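Multicopper oxidase type 1 (Nitrosomonas europaea, PDB 3G5W) probably oxidises its substrates through bound copper ions, as a two-domain, laccase-like blue multicopper oxidase from a nitrifying bacterium. Local coordinates at residues Val292-Phe295 / Glu299-Lys302; Phe25-Asn28 / Pro32-Leu35; His198-His203 / Asp255-Asn260. One frame throughout, in Å; residues are numbered along the deposited sequence.

Contact 1. Residues Val292-Phe295 / Glu299-Lys302; sequences VPDF and ESLK
D294 OD1 is gripped by two successive backbone N-H groups. S300 N reaches OD1 at 2.8 Å in a nearly straight bond (164°), coming from above the carboxylate plane; E299 N lies 2.9 Å from the same D294 OD1, but its bond is bent and weak. The other oxygen, D294 OD2, turns its syn lone pair to the hydroxyl of S300, which donates through OG at 2.6 Å. Because S300 OG stands beside its own backbone N (chi1 -69°), one serine serves both oxygens of the carboxylate and fixes its rotation. D294 is the third residue of a type II beta turn, V292 to F295, and S300 begins a short 3-10 segment, so the carboxylate ties a turn to the start of a helical turn within the long loop between strands 269-274 and 306-308. The turn's own D294 N is held by E298 OE1. With an alanine here, the N-H and hydroxyl of S300 would probably both be left without this acceptor, and the 3-10 segment would lose its tether to the turn. E299 adds an apolar touch, its CG 4.2 Å from P293 CB, before bending at chi2. That bend carries E299 OE1 to 6.2 Å from D294 OD1, which probably eases the repulsion of like charges, while E299 OE2 makes a weak salt bridge with K302 NZ at 3.4 Å.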
ATOM      1  N   VAL A 292      -7.912 -28.219  13.918  1.00 21.93           N
ATOM      2  CA  VAL A 292      -8.313 -28.738  12.613  1.00 21.33           C
ATOM      3  C   VAL A 292      -7.099 -28.787  11.672  1.00 21.02           C
ATOM      4  O   VAL A 292      -6.598 -27.734  11.254  1.00 20.70           O
ATOM      5  CB  VAL A 292      -9.469 -27.914  11.987  1.00 21.17           C
ATOM      6  CG1 VAL A 292      -9.847 -28.466  10.616  1.00 21.25           C
ATOM      7  CG2 VAL A 292     -10.693 -27.894  12.913  1.00 21.21           C
ATOM      8  N   PRO A 293      -6.597 -30.004  11.362  1.00 20.86           N
ATOM      9  CA  PRO A 293      -5.501 -30.118  10.390  1.00 20.40           C
ATOM     10  C   PRO A 293      -5.940 -29.734   8.976  1.00 20.32           C
ATOM     11  O   PRO A 293      -7.128 -29.830   8.647  1.00 19.92           O
ATOM     12  CB  PRO A 293      -5.134 -31.609  10.438  1.00 20.65           C
ATOM     13  CG  PRO A 293      -5.693 -32.105  11.737  1.00 21.02           C
ATOM     14  CD  PRO A 293      -6.963 -31.325  11.910  1.00 20.76           C
ATOM     15  N   ASP A 294      -4.976 -29.277   8.174  1.00 19.71           N
ATOM     16  CA  ASP A 294      -5.169 -28.906   6.764  1.00 19.38           C
ATOM     17  C   ASP A 294      -5.938 -27.593   6.508  1.00 18.91           C
ATOM     18  O   ASP A 294      -6.384 -27.351   5.380  1.00 18.39           O
ATOM     19  CB  ASP A 294      -5.805 -30.063   5.974  1.00 19.82           C
ATOM     20  CG  ASP A 294      -5.246 -30.192   4.562  1.00 20.96           C
ATOM     21  OD1 ASP A 294      -4.133 -29.690   4.302  1.00 20.61           O
ATOM     22  OD2 ASP A 294      -5.916 -30.819   3.716  1.00 24.04           O
ATOM     23  N   PHE A 295      -6.077 -26.748   7.533  1.00 18.43           N
ATOM     24  CA  PHE A 295      -6.739 -25.449   7.378  1.00 18.13           C
ATOM     25  C   PHE A 295      -5.926 -24.465   6.515  1.00 17.74           C
ATOM     26  O   PHE A 295      -6.470 -23.482   5.987  1.00 17.51           O
ATOM     27  CB  PHE A 295      -7.070 -24.830   8.744  1.00 17.95           C
ATOM     28  CG  PHE A 295      -7.710 -23.468   8.643  1.00 18.64           C
ATOM     29  CD1 PHE A 295      -6.954 -22.309   8.855  1.00 18.90           C
ATOM     30  CD2 PHE A 295      -9.051 -23.341   8.293  1.00 18.68           C
ATOM     31  CE1 PHE A 295      -7.527 -21.048   8.738  1.00 18.65           C
ATOM     32  CE2 PHE A 295      -9.637 -22.083   8.170  1.00 19.29           C
ATOM     33  CZ  PHE A 295      -8.870 -20.930   8.390  1.00 19.05           C
ATOM     34  N   GLU A 299      -1.403 -30.145   5.142  1.00 20.39           N
ATOM     35  CA  GLU A 299      -1.376 -31.606   4.989  1.00 21.04           C
ATOM     36  C   GLU A 299      -1.547 -32.029   3.526  1.00 20.96           C
ATOM     37  O   GLU A 299      -0.860 -32.940   3.060  1.00 20.71           O
ATOM     38  CB  GLU A 299      -2.416 -32.292   5.879  1.00 21.24           C
ATOM     39  CG  GLU A 299      -2.251 -32.028   7.392  1.00 23.84           C
ATOM     40  CD  GLU A 299      -0.881 -32.450   7.927  1.00 27.99           C
ATOM     41  OE1 GLU A 299      -0.251 -31.649   8.657  1.00 30.01           O
ATOM     42  OE2 GLU A 299      -0.430 -33.573   7.615  1.00 28.38           O
ATOM     43  N   SER A 300      -2.451 -31.365   2.800  1.00 20.97           N
ATOM     44  CA  SER A 300      -2.664 -31.690   1.384  1.00 20.98           C
ATOM     45  C   SER A 300      -1.432 -31.419   0.515  1.00 21.21           C
ATOM     46  O   SER A 300      -1.178 -32.157  -0.442  1.00 21.38           O
ATOM     47  CB  SER A 300      -3.891 -30.965   0.813  1.00 21.16           C
ATOM     48  OG  SER A 300      -5.098 -31.476   1.362  1.00 20.95           O
ATOM     49  N   LEU A 301      -0.671 -30.372   0.839  1.00 20.96           N
ATOM     50  CA  LEU A 301       0.558 -30.053   0.091  1.00 21.34           C
ATOM     51  C   LEU A 301       1.634 -31.143   0.183  1.00 21.96           C
ATOM     52  O   LEU A 301       2.538 -31.192  -0.652  1.00 21.97           O
ATOM     53  CB  LEU A 301       1.141 -28.692   0.515  1.00 21.07           C
ATOM     54  CG  LEU A 301       0.471 -27.418  -0.023  1.00 20.71           C
ATOM     55  CD1 LEU A 301       0.915 -26.197   0.785  1.00 19.63           C
ATOM     56  CD2 LEU A 301       0.752 -27.198  -1.504  1.00 19.98           C
ATOM     57  N   LYS A 302       1.523 -32.011   1.190  1.00 22.41           N
ATOM     58  CA  LYS A 302       2.451 -33.133   1.370  1.00 23.50           C
ATOM     59  C   LYS A 302       2.053 -34.386   0.589  1.00 23.70           C
ATOM     60  O   LYS A 302       2.836 -35.329   0.483  1.00 23.62           O
ATOM     61  CB  LYS A 302       2.585 -33.477   2.854  1.00 23.89           C
ATOM     62  CG  LYS A 302       3.408 -32.479   3.643  1.00 26.10           C
ATOM     63  CD  LYS A 302       3.007 -32.469   5.113  1.00 30.61           C
ATOM     64  CE  LYS A 302       3.620 -33.618   5.895  1.00 33.47           C
ATOM     65  NZ  LYS A 302       2.912 -33.798   7.200  1.00 35.65           N
TER

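Contact 2. Residues Phe25-Asn28 / Pro32-Leu35; sequences FAFN and PAPL
F27 lays its CB and the CD2 side of its ring against the methyl of A33: F27 CB comes to 3.6 Å from A33 CB, and F27 CD2 to 3.7 Å from the same A33 CB. The ring then runs on past the alanine, because CG stands beside the backbone N and anti to the carbonyl carbon (chi1 -61°). P34 turns its CD-CG edge to the backbone bend at F27 and N28: P34 CD approaches F27 O at 3.5 Å, and next to it P34 CG meets N28 CB and, also at 3.7 Å, N28 ND2. The asparagine crosses the proline at about a right angle, and its amide is fixed elsewhere, ND2 on N309 OD1 and OD1 on S8 N. Here the chain passes from strand 20-27 to strand 35-39, which belong to different sheets of a cupredoxin-type beta-sandwich, and a cis peptide bond before P32 lies within that crossing. The carbonyl oxygens of A33 and P34 accept from the hydroxyls of Y297 and Y102. Beyond A33 the F27 side chain packs on I9 and I58 and comes within about 4 Å of the side chain of M117. M117 binds the mononuclear copper together with H56, C104 and H111, which places F27 in the second shell of that site, its side chain about 6 Å from the metal.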
ATOM      1  N   PHE A  25     -20.402 -18.492  -4.470  1.00 19.65           N
ATOM      2  CA  PHE A  25     -20.407 -19.299  -5.685  1.00 19.56           C
ATOM      3  C   PHE A  25     -19.105 -20.087  -5.680  1.00 19.63           C
ATOM      4  O   PHE A  25     -18.100 -19.663  -6.252  1.00 19.86           O
ATOM      5  CB  PHE A  25     -20.513 -18.422  -6.946  1.00 19.68           C
ATOM      6  CG  PHE A  25     -21.534 -17.312  -6.845  1.00 20.10           C
ATOM      7  CD1 PHE A  25     -22.802 -17.551  -6.327  1.00 20.80           C
ATOM      8  CD2 PHE A  25     -21.230 -16.029  -7.290  1.00 20.96           C
ATOM      9  CE1 PHE A  25     -23.744 -16.527  -6.235  1.00 21.14           C
ATOM     10  CE2 PHE A  25     -22.176 -14.996  -7.206  1.00 20.83           C
ATOM     11  CZ  PHE A  25     -23.426 -15.250  -6.672  1.00 20.81           C
ATOM     12  N   ALA A  26     -19.139 -21.246  -5.033  1.00 19.59           N
ATOM     13  CA  ALA A  26     -17.928 -21.950  -4.640  1.00 19.12           C
ATOM     14  C   ALA A  26     -17.504 -23.039  -5.613  1.00 19.34           C
ATOM     15  O   ALA A  26     -18.313 -23.882  -6.026  1.00 19.21           O
ATOM     16  CB  ALA A  26     -18.115 -22.533  -3.249  1.00 19.10           C
ATOM     17  N   PHE A  27     -16.220 -23.039  -5.956  1.00 19.10           N
ATOM     18  CA  PHE A  27     -15.654 -24.120  -6.748  1.00 19.05           C
ATOM     19  C   PHE A  27     -15.659 -25.414  -5.921  1.00 19.18           C
ATOM     20  O   PHE A  27     -15.125 -25.452  -4.806  1.00 19.16           O
ATOM     21  CB  PHE A  27     -14.251 -23.763  -7.244  1.00 18.98           C
ATOM     22  CG  PHE A  27     -14.212 -22.547  -8.144  1.00 18.65           C
ATOM     23  CD1 PHE A  27     -14.747 -22.597  -9.427  1.00 18.58           C
ATOM     24  CD2 PHE A  27     -13.635 -21.357  -7.707  1.00 19.20           C
ATOM     25  CE1 PHE A  27     -14.723 -21.472 -10.261  1.00 18.65           C
ATOM     26  CE2 PHE A  27     -13.592 -20.228  -8.536  1.00 18.80           C
ATOM     27  CZ  PHE A  27     -14.137 -20.286  -9.814  1.00 18.66           C
ATOM     28  N   ASN A  28     -16.289 -26.451  -6.472  1.00 19.26           N
ATOM     29  CA  ASN A  28     -16.518 -27.735  -5.782  1.00 19.34           C
ATOM     30  C   ASN A  28     -17.170 -27.572  -4.407  1.00 19.12           C
ATOM     31  O   ASN A  28     -16.914 -28.355  -3.488  1.00 19.68           O
ATOM     32  CB  ASN A  28     -15.222 -28.564  -5.688  1.00 19.70           C
ATOM     33  CG  ASN A  28     -14.886 -29.302  -6.980  1.00 20.67           C
ATOM     34  OD1 ASN A  28     -15.605 -29.217  -7.974  1.00 22.17           O
ATOM     35  ND2 ASN A  28     -13.773 -30.038  -6.966  1.00 22.63           N
ATOM     36  N   PRO A  32     -11.727 -21.644   0.739  1.00 17.44           N
ATOM     37  CA  PRO A  32     -11.139 -21.512  -0.601  1.00 17.42           C
ATOM     38  C   PRO A  32     -11.419 -22.722  -1.482  1.00 17.48           C
ATOM     39  O   PRO A  32     -11.747 -23.801  -0.976  1.00 17.77           O
ATOM     40  CB  PRO A  32      -9.629 -21.413  -0.327  1.00 17.56           C
ATOM     41  CG  PRO A  32      -9.436 -21.858   1.074  1.00 17.75           C
ATOM     42  CD  PRO A  32     -10.703 -21.534   1.794  1.00 17.56           C
ATOM     43  N   ALA A  33     -11.291 -22.527  -2.787  1.00 17.39           N
ATOM     44  CA  ALA A  33     -11.473 -23.580  -3.770  1.00 17.39           C
ATOM     45  C   ALA A  33     -10.392 -24.657  -3.604  1.00 17.54           C
ATOM     46  O   ALA A  33      -9.424 -24.453  -2.863  1.00 17.22           O
ATOM     47  CB  ALA A  33     -11.431 -22.990  -5.164  1.00 17.52           C
ATOM     48  N   PRO A  34     -10.566 -25.816  -4.269  1.00 17.71           N
ATOM     49  CA  PRO A  34      -9.586 -26.908  -4.200  1.00 17.71           C
ATOM     50  C   PRO A  34      -8.143 -26.503  -4.520  1.00 17.80           C
ATOM     51  O   PRO A  34      -7.894 -25.715  -5.439  1.00 17.46           O
ATOM     52  CB  PRO A  34     -10.116 -27.909  -5.235  1.00 18.09           C
ATOM     53  CG  PRO A  34     -11.613 -27.680  -5.205  1.00 17.11           C
ATOM     54  CD  PRO A  34     -11.732 -26.186  -5.097  1.00 17.68           C
ATOM     55  N   LEU A  35      -7.206 -27.037  -3.741  1.00 17.32           N
ATOM     56  CA  LEU A  35      -5.797 -26.850  -4.013  1.00 17.16           C
ATOM     57  C   LEU A  35      -5.433 -27.570  -5.296  1.00 17.64           C
ATOM     58  O   LEU A  35      -5.695 -28.770  -5.442  1.00 18.28           O
ATOM     59  CB  LEU A  35      -4.946 -27.392  -2.857  1.00 16.70           C
ATOM     60  CG  LEU A  35      -3.449 -27.579  -3.124  1.00 16.63           C
ATOM     61  CD1 LEU A  35      -2.741 -26.212  -3.284  1.00 14.67           C
ATOM     62  CD2 LEU A  35      -2.821 -28.411  -2.015  1.00 16.11           C
TER

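Contact 3. Residues His198-His203 / Asp255-Asn260; sequences HVHAIH and DTHTTN. With C1O (Cu-O linkage), chain H; C2O (Cu-O-Cu linkage), chain P.
H198 runs from CB to its imidazole along the rim of H257. Its CB lies 3.7 Å from H257 CE1, its CG 3.8 Å from H257 NE2, and H198 ND1 closes on H257 NE2 in a straight hydrogen bond of 3.0 Å (169°), in which either nitrogen could donate. The two rings meet rim to rim, with planes 32° apart. H257 CE1 also points at V199 O, 3.3 Å away in the plane of the ring. On its other nitrogen H257 is bonded to D252 OD2, an oxygen it shares with H200 ND1. The cluster thus pins the loop after strand 247-252 to the start of strand 200-204. Further along that strand H203, with CG anti to the backbone N (chi1 172°), sends NE2 to a copper, C1O CU4, at 1.9 Å. H59 of the second subunit binds the same copper, so the strand's far end helps build a copper site across the subunit interface. At the H198-H257 end, D252, accepting from both ND1 atoms, would probably stabilise positive charge on one of the two imidazoles, and the H198-H257 bond requires a proton on one of its two nitrogens.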
ATOM      1  N   HIS A 198      -8.474  -5.006  -0.108  1.00 20.21           N
ATOM      2  CA  HIS A 198      -7.651  -4.132   0.720  1.00 19.69           C
ATOM      3  C   HIS A 198      -6.196  -4.589   0.735  1.00 19.06           C
ATOM      4  O   HIS A 198      -5.892  -5.766   0.499  1.00 18.36           O
ATOM      5  CB  HIS A 198      -8.150  -4.132   2.169  1.00 20.12           C
ATOM      6  CG  HIS A 198      -9.473  -3.459   2.371  1.00 21.93           C
ATOM      7  ND1 HIS A 198      -9.937  -3.105   3.621  1.00 24.67           N
ATOM      8  CD2 HIS A 198     -10.432  -3.077   1.495  1.00 23.68           C
ATOM      9  CE1 HIS A 198     -11.125  -2.535   3.504  1.00 24.55           C
ATOM     10  NE2 HIS A 198     -11.446  -2.504   2.224  1.00 23.31           N
ATOM     11  N   VAL A 199      -5.311  -3.640   1.025  1.00 18.18           N
ATOM     12  CA  VAL A 199      -3.931  -3.938   1.389  1.00 17.65           C
ATOM     13  C   VAL A 199      -3.929  -4.539   2.806  1.00 17.16           C
ATOM     14  O   VAL A 199      -4.694  -4.109   3.673  1.00 16.68           O
ATOM     15  CB  VAL A 199      -3.064  -2.647   1.349  1.00 18.10           C
ATOM     16  CG1 VAL A 199      -1.619  -2.971   1.624  1.00 18.83           C
ATOM     17  CG2 VAL A 199      -3.190  -1.953  -0.005  1.00 17.84           C
ATOM     18  N   HIS A 200      -3.097  -5.549   3.028  1.00 16.52           N
ATOM     19  CA  HIS A 200      -2.935  -6.145   4.346  1.00 16.31           C
ATOM     20  C   HIS A 200      -1.479  -5.996   4.751  1.00 16.12           C
ATOM     21  O   HIS A 200      -0.601  -6.007   3.891  1.00 16.40           O
ATOM     22  CB  HIS A 200      -3.335  -7.626   4.325  1.00 16.21           C
ATOM     23  CG  HIS A 200      -4.715  -7.860   3.798  1.00 16.64           C
ATOM     24  ND1 HIS A 200      -5.842  -7.696   4.573  1.00 18.20           N
ATOM     25  CD2 HIS A 200      -5.151  -8.203   2.564  1.00 16.43           C
ATOM     26  CE1 HIS A 200      -6.915  -7.937   3.840  1.00 16.84           C
ATOM     27  NE2 HIS A 200      -6.523  -8.245   2.617  1.00 18.65           N
ATOM     28  N   ALA A 201      -1.240  -5.855   6.051  1.00 16.25           N
ATOM     29  CA  ALA A 201       0.116  -5.717   6.602  1.00 16.20           C
ATOM     30  C   ALA A 201       0.387  -6.863   7.585  1.00 16.02           C
ATOM     31  O   ALA A 201       0.093  -6.744   8.778  1.00 16.18           O
ATOM     32  CB  ALA A 201       0.259  -4.379   7.291  1.00 16.41           C
ATOM     33  N   ILE A 202       0.923  -7.973   7.081  1.00 16.04           N
ATOM     34  CA  ILE A 202       1.016  -9.189   7.878  1.00 16.25           C
ATOM     35  C   ILE A 202       2.257  -9.163   8.759  1.00 16.39           C
ATOM     36  O   ILE A 202       3.389  -9.205   8.266  1.00 15.88           O
ATOM     37  CB  ILE A 202       0.960 -10.496   7.030  1.00 16.30           C
ATOM     38  CG1 ILE A 202      -0.317 -10.558   6.173  1.00 16.76           C
ATOM     39  CG2 ILE A 202       1.070 -11.736   7.928  1.00 16.89           C
ATOM     40  CD1 ILE A 202      -1.621 -10.445   6.959  1.00 18.51           C
ATOM     41  N   HIS A 203       2.013  -9.112  10.064  1.00 16.14           N
ATOM     42  CA  HIS A 203       3.064  -9.008  11.053  1.00 16.75           C
ATOM     43  C   HIS A 203       3.179 -10.296  11.883  1.00 17.15           C
ATOM     44  O   HIS A 203       2.173 -10.809  12.373  1.00 16.91           O
ATOM     45  CB  HIS A 203       2.793  -7.787  11.940  1.00 16.58           C
ATOM     46  CG  HIS A 203       3.717  -7.685  13.107  1.00 16.56           C
ATOM     47  ND1 HIS A 203       5.088  -7.644  12.964  1.00 16.74           N
ATOM     48  CD2 HIS A 203       3.474  -7.647  14.437  1.00 16.67           C
ATOM     49  CE1 HIS A 203       5.650  -7.581  14.158  1.00 16.97           C
ATOM     50  NE2 HIS A 203       4.694  -7.579  15.068  1.00 16.15           N
ATOM     51  N   ASP A 255      -5.343  -2.170  11.934  1.00 21.85           N
ATOM     52  CA  ASP A 255      -6.090  -2.478  13.145  1.00 22.78           C
ATOM     53  C   ASP A 255      -7.567  -2.711  12.882  1.00 22.66           C
ATOM     54  O   ASP A 255      -8.208  -3.472  13.599  1.00 22.74           O
ATOM     55  CB  ASP A 255      -5.883  -1.386  14.193  1.00 23.40           C
ATOM     56  CG  ASP A 255      -4.452  -1.348  14.729  1.00 26.22           C
ATOM     57  OD1 ASP A 255      -3.746  -2.386  14.673  1.00 28.75           O
ATOM     58  OD2 ASP A 255      -4.032  -0.272  15.214  1.00 28.90           O
ATOM     59  N   THR A 256      -8.087  -2.074  11.834  1.00 22.46           N
ATOM     60  CA  THR A 256      -9.487  -2.241  11.445  1.00 22.32           C
ATOM     61  C   THR A 256      -9.761  -3.597  10.771  1.00 21.78           C
ATOM     62  O   THR A 256     -10.915  -3.929  10.508  1.00 21.93           O
ATOM     63  CB  THR A 256      -9.972  -1.080  10.552  1.00 22.41           C
ATOM     64  OG1 THR A 256      -9.099  -0.931   9.425  1.00 23.26           O
ATOM     65  CG2 THR A 256      -9.985   0.216  11.340  1.00 23.21           C
ATOM     66  N   HIS A 257      -8.703  -4.373  10.517  1.00 20.54           N
ATOM     67  CA  HIS A 257      -8.826  -5.737   9.983  1.00 20.22           C
ATOM     68  C   HIS A 257      -8.778  -6.811  11.075  1.00 20.35           C
ATOM     69  O   HIS A 257      -8.741  -8.008  10.768  1.00 20.46           O
ATOM     70  CB  HIS A 257      -7.731  -6.034   8.941  1.00 20.01           C
ATOM     71  CG  HIS A 257      -7.838  -5.218   7.686  1.00 19.02           C
ATOM     72  ND1 HIS A 257      -6.878  -5.250   6.698  1.00 18.63           N
ATOM     73  CD2 HIS A 257      -8.783  -4.344   7.266  1.00 17.94           C
ATOM     74  CE1 HIS A 257      -7.234  -4.444   5.713  1.00 18.89           C
ATOM     75  NE2 HIS A 257      -8.386  -3.879   6.034  1.00 19.25           N
ATOM     76  N   THR A 258      -8.748  -6.387  12.336  1.00 20.64           N
ATOM     77  CA  THR A 258      -8.750  -7.322  13.472  1.00 21.52           C
ATOM     78  C   THR A 258     -10.056  -7.229  14.273  1.00 21.20           C
ATOM     79  O   THR A 258     -10.100  -7.522  15.476  1.00 21.18           O
ATOM     80  CB  THR A 258      -7.546  -7.104  14.413  1.00 21.61           C
ATOM     81  OG1 THR A 258      -7.583  -5.769  14.935  1.00 23.69           O
ATOM     82  CG2 THR A 258      -6.229  -7.334  13.678  1.00 22.55           C
ATOM     83  N   THR A 259     -11.117  -6.820  13.593  1.00 21.34           N
ATOM     84  CA  THR A 259     -12.442  -6.749  14.204  1.00 21.98           C
ATOM     85  C   THR A 259     -13.422  -7.675  13.478  1.00 21.89           C
ATOM     86  O   THR A 259     -13.313  -7.870  12.258  1.00 21.88           O
ATOM     87  CB  THR A 259     -12.993  -5.301  14.237  1.00 22.02           C
ATOM     88  OG1 THR A 259     -12.946  -4.733  12.924  1.00 22.98           O
ATOM     89  CG2 THR A 259     -12.180  -4.421  15.184  1.00 22.67           C
ATOM     90  N   ASN A 260     -14.348  -8.257  14.247  1.00 21.89           N
ATOM     91  CA  ASN A 260     -15.499  -8.989  13.725  1.00 21.92           C
ATOM     92  C   ASN A 260     -16.733  -8.109  13.891  1.00 22.64           C
ATOM     93  O   ASN A 260     -17.220  -7.932  15.005  1.00 22.28           O
ATOM     94  CB  ASN A 260     -15.707 -10.305  14.497  1.00 21.74           C
ATOM     95  CG  ASN A 260     -14.603 -11.316  14.255  1.00 20.63           C
ATOM     96  OD1 ASN A 260     -13.936 -11.295  13.217  1.00 19.25           O
ATOM     97  ND2 ASN A 260     -14.410 -12.220  15.215  1.00 19.33           N
TER
HETATM   98 CU4  C1O H   2       4.871  -7.114  16.933  1.00 22.97          CU
HETATM   99  O3  C1O H   2       7.497  -8.108  17.147  1.00 14.19           O
HETATM  100 CU2  C2O P 362       0.924  -7.998  17.185  1.00 22.05          CU
HETATM  101 CU3  C2O P 362       3.083  -3.547  16.322  1.00 20.23          CU
HETATM  102  O1  C2O P 362       1.745  -5.818  16.836  1.00 23.41           O

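In the fold
Contact 2 is the buried one, apolar and close to the mononuclear copper; contacts 1 and 3 are partly buried and held mainly by polar groups, a carboxylate on backbone N-H groups and a hydroxyl in contact 1, imidazoles in contact 3. Contacts 1 and 2 touch: L301 and S300 pack on L35, which leads from contact 2 into strand 35-39, and L301 also reaches I140 of strand 137-146, in a different sheet. Contact 3 stands apart, in the other multicopper oxidase region and across the chain's centre from contact 2, their centres about 24 Å apart. Its strand alone extends to a copper shared with another subunit, whereas contact 1 lies away from the copper sites.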